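Local coordinates for protein GLB-12 (PDB 4BJA) that binds heme b through two axial histidines, as a bis-histidyl globin, and is linked to redox signalling required for reproduction in Caenorhabditis elegans, at residues Glu154-Phe159 with Asp190-Phe195. The protein carries 1 engineered substitution. Residues are numbered along the deposited sequence; the frame is centred on the assembly and turned at random. Where two conformers were deposited one is given.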
loop_
_atom_site.group_PDB
_atom_site.type_symbol
_atom_site.label_atom_id
_atom_site.label_comp_id
_atom_site.label_asym_id
_atom_site.label_seq_id
_atom_site.Cartn_x
_atom_site.Cartn_y
_atom_site.Cartn_z
ATOM N N GLU A 154 13.190 14.363 5.787
ATOM C CA GLU A 154 13.589 15.568 6.524
ATOM C C GLU A 154 14.559 16.479 5.752
ATOM O O GLU A 154 14.517 17.688 5.882
ATOM C CB GLU A 154 14.267 15.116 7.855
ATOM C CG GLU A 154 13.326 14.401 8.806
ATOM C CD GLU A 154 11.932 15.130 8.979
ATOM O OE1 GLU A 154 11.863 16.305 9.433
ATOM O OE2 GLU A 154 10.893 14.514 8.654
ATOM N N ARG A 155 15.454 15.872 4.960
ATOM C CA ARG A 155 16.570 16.575 4.320
ATOM C C ARG A 155 16.383 16.849 2.823
ATOM O O ARG A 155 16.756 17.909 2.333
ATOM C CB ARG A 155 17.862 15.771 4.522
ATOM C CG ARG A 155 18.266 15.556 5.985
ATOM C CD ARG A 155 19.075 16.737 6.511
ATOM N NE ARG A 155 20.473 16.671 6.082
ATOM C CZ ARG A 155 21.134 17.658 5.478
ATOM N NH1 ARG A 155 20.539 18.817 5.230
ATOM N NH2 ARG A 155 22.401 17.486 5.135
ATOM N N LEU A 156 15.813 15.894 2.082
ATOM C CA LEU A 156 15.650 16.115 0.635
ATOM C C LEU A 156 14.528 17.086 0.329
ATOM O O LEU A 156 14.681 17.932 -0.575
ATOM C CB LEU A 156 15.341 14.771 -0.012
ATOM C CG LEU A 156 15.645 14.563 -1.501
ATOM C CD1 LEU A 156 14.690 13.670 -2.276
ATOM C CD2 LEU A 156 16.487 15.567 -2.333
ATOM N N ILE A 157 13.428 17.014 1.086
ATOM C CA ILE A 157 12.250 17.828 0.746
ATOM C C ILE A 157 12.531 19.347 0.765
ATOM O O ILE A 157 12.102 20.070 -0.133
ATOM C CB ILE A 157 11.003 17.438 1.585
ATOM C CG1 ILE A 157 10.594 16.023 1.170
ATOM C CG2 ILE A 157 9.853 18.508 1.387
ATOM C CD1 ILE A 157 9.382 15.473 1.901
ATOM N N PRO A 158 13.286 19.854 1.755
ATOM C CA PRO A 158 13.620 21.282 1.663
ATOM C C PRO A 158 14.437 21.693 0.445
ATOM O O PRO A 158 14.289 22.849 0.008
ATOM C CB PRO A 158 14.425 21.525 2.961
ATOM C CG PRO A 158 13.851 20.557 3.924
ATOM C CD PRO A 158 13.567 19.314 3.099
ATOM N N PHE A 159 15.284 20.809 -0.122
ATOM C CA PHE A 159 15.919 21.107 -1.416
ATOM C C PHE A 159 14.857 21.140 -2.530
ATOM O O PHE A 159 14.887 22.027 -3.404
ATOM C CB PHE A 159 16.994 20.067 -1.777
ATOM C CG PHE A 159 18.219 20.137 -0.916
ATOM C CD1 PHE A 159 19.123 21.195 -1.076
ATOM C CD2 PHE A 159 18.494 19.160 0.012
ATOM C CE1 PHE A 159 20.278 21.281 -0.276
ATOM C CE2 PHE A 159 19.654 19.244 0.828
ATOM C CZ PHE A 159 20.530 20.304 0.669
ATOM N N ASP A 190 3.732 17.525 0.607
ATOM C CA ASP A 190 2.750 16.474 0.790
ATOM C C ASP A 190 2.952 15.359 -0.261
ATOM O O ASP A 190 2.897 14.178 0.079
ATOM C CB ASP A 190 1.313 17.048 0.756
ATOM C CG ASP A 190 1.040 18.100 1.862
ATOM O OD1 ASP A 190 1.875 18.360 2.753
ATOM O OD2 ASP A 190 -0.050 18.719 1.814
ATOM N N VAL A 191 3.221 15.729 -1.512
ATOM C CA VAL A 191 3.405 14.735 -2.558
ATOM C C VAL A 191 4.645 13.877 -2.301
ATOM O O VAL A 191 4.593 12.640 -2.439
ATOM C CB VAL A 191 3.450 15.371 -3.973
ATOM C CG1 VAL A 191 3.832 14.343 -4.977
ATOM C CG2 VAL A 191 2.076 15.960 -4.328
ATOM N N TRP A 192 5.756 14.525 -1.925
ATOM C CA TRP A 192 6.973 13.777 -1.685
ATOM C C TRP A 192 6.805 12.892 -0.463
ATOM O O TRP A 192 7.327 11.776 -0.413
ATOM C CB TRP A 192 8.206 14.738 -1.577
ATOM C CG TRP A 192 8.785 14.961 -2.922
ATOM C CD1 TRP A 192 8.477 15.971 -3.793
ATOM C CD2 TRP A 192 9.720 14.119 -3.595
ATOM N NE1 TRP A 192 9.182 15.819 -4.964
ATOM C CE2 TRP A 192 9.965 14.694 -4.865
ATOM C CE3 TRP A 192 10.406 12.954 -3.236
ATOM C CZ2 TRP A 192 10.862 14.120 -5.783
ATOM C CZ3 TRP A 192 11.300 12.396 -4.142
ATOM C CH2 TRP A 192 11.506 12.970 -5.410
ATOM N N LYS A 193 6.086 13.369 0.550
ATOM C CA LYS A 193 5.814 12.477 1.698
ATOM C C LYS A 193 4.984 11.255 1.290
ATOM O O LYS A 193 5.291 10.156 1.716
ATOM C CB LYS A 193 5.191 13.209 2.882
ATOM C CG LYS A 193 6.220 14.127 3.570
ATOM C CD LYS A 193 5.592 14.841 4.768
ATOM C CE LYS A 193 6.594 15.765 5.454
ATOM N NZ LYS A 193 5.909 16.653 6.509
ATOM N N LYS A 194 3.926 11.460 0.484
ATOM C CA LYS A 194 3.130 10.290 0.048
ATOM C C LYS A 194 3.970 9.317 -0.753
ATOM O O LYS A 194 3.905 8.106 -0.531
ATOM C CB LYS A 194 1.920 10.718 -0.761
ATOM C CG LYS A 194 0.888 11.403 0.124
ATOM C CD LYS A 194 -0.412 11.679 -0.692
ATOM C CE LYS A 194 -0.182 12.442 -2.006
ATOM N NZ LYS A 194 -1.461 12.575 -2.846
ATOM N N PHE A 195 4.785 9.864 -1.663
ATOM C CA PHE A 195 5.627 9.072 -2.491
ATOM C C PHE A 195 6.634 8.277 -1.647
ATOM O O PHE A 195 6.759 7.039 -1.763
ATOM C CB PHE A 195 6.347 9.988 -3.533
ATOM C CG PHE A 195 7.464 9.310 -4.280
ATOM C CD1 PHE A 195 7.235 8.133 -5.014
ATOM C CD2 PHE A 195 8.767 9.837 -4.240
ATOM C CE1 PHE A 195 8.266 7.472 -5.701
ATOM C CE2 PHE A 195 9.809 9.168 -4.914
ATOM C CZ PHE A 195 9.558 7.992 -5.661
#
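I157 pushes the end of its side chain between W192 and K193, and this is the tight part of the contact: CD1 lies 3.7 Å from W192 CB and 3.8 Å from K193 CG. With CG1 anti to the carbonyl carbon (chi1 -67°) and CD1 extended beyond it (chi2 180°), this branch puts CD1 against the partner helix, and the I157 and W192 side chains run past each other in opposite directions. L156 adds a looser apolar touch, its CD1 reaching the indole obliquely at 4.1 Å from W192 CZ3. The W192 side chain also touches M100 and L40, and its NE1 hydrogen-bonds T43 OG1; L156 in turn rests on I53 and I57. The solvent side belongs to K193, whose extended chain crosses I157 at about a right angle and meets it through the CG methylene alone. K193 NZ lies 5.8 Å from E154 OE2, too far for direct contact. No hydrogen bond joins the segments, whose axes approach to 10.5 Å and run roughly antiparallel at 144°. Away from the heme site, the contact joins the C-terminal part of helix 144-160 to helix 185-214, an apolar pairing consistent with the antiparallel G-H helix packing of the globin fold.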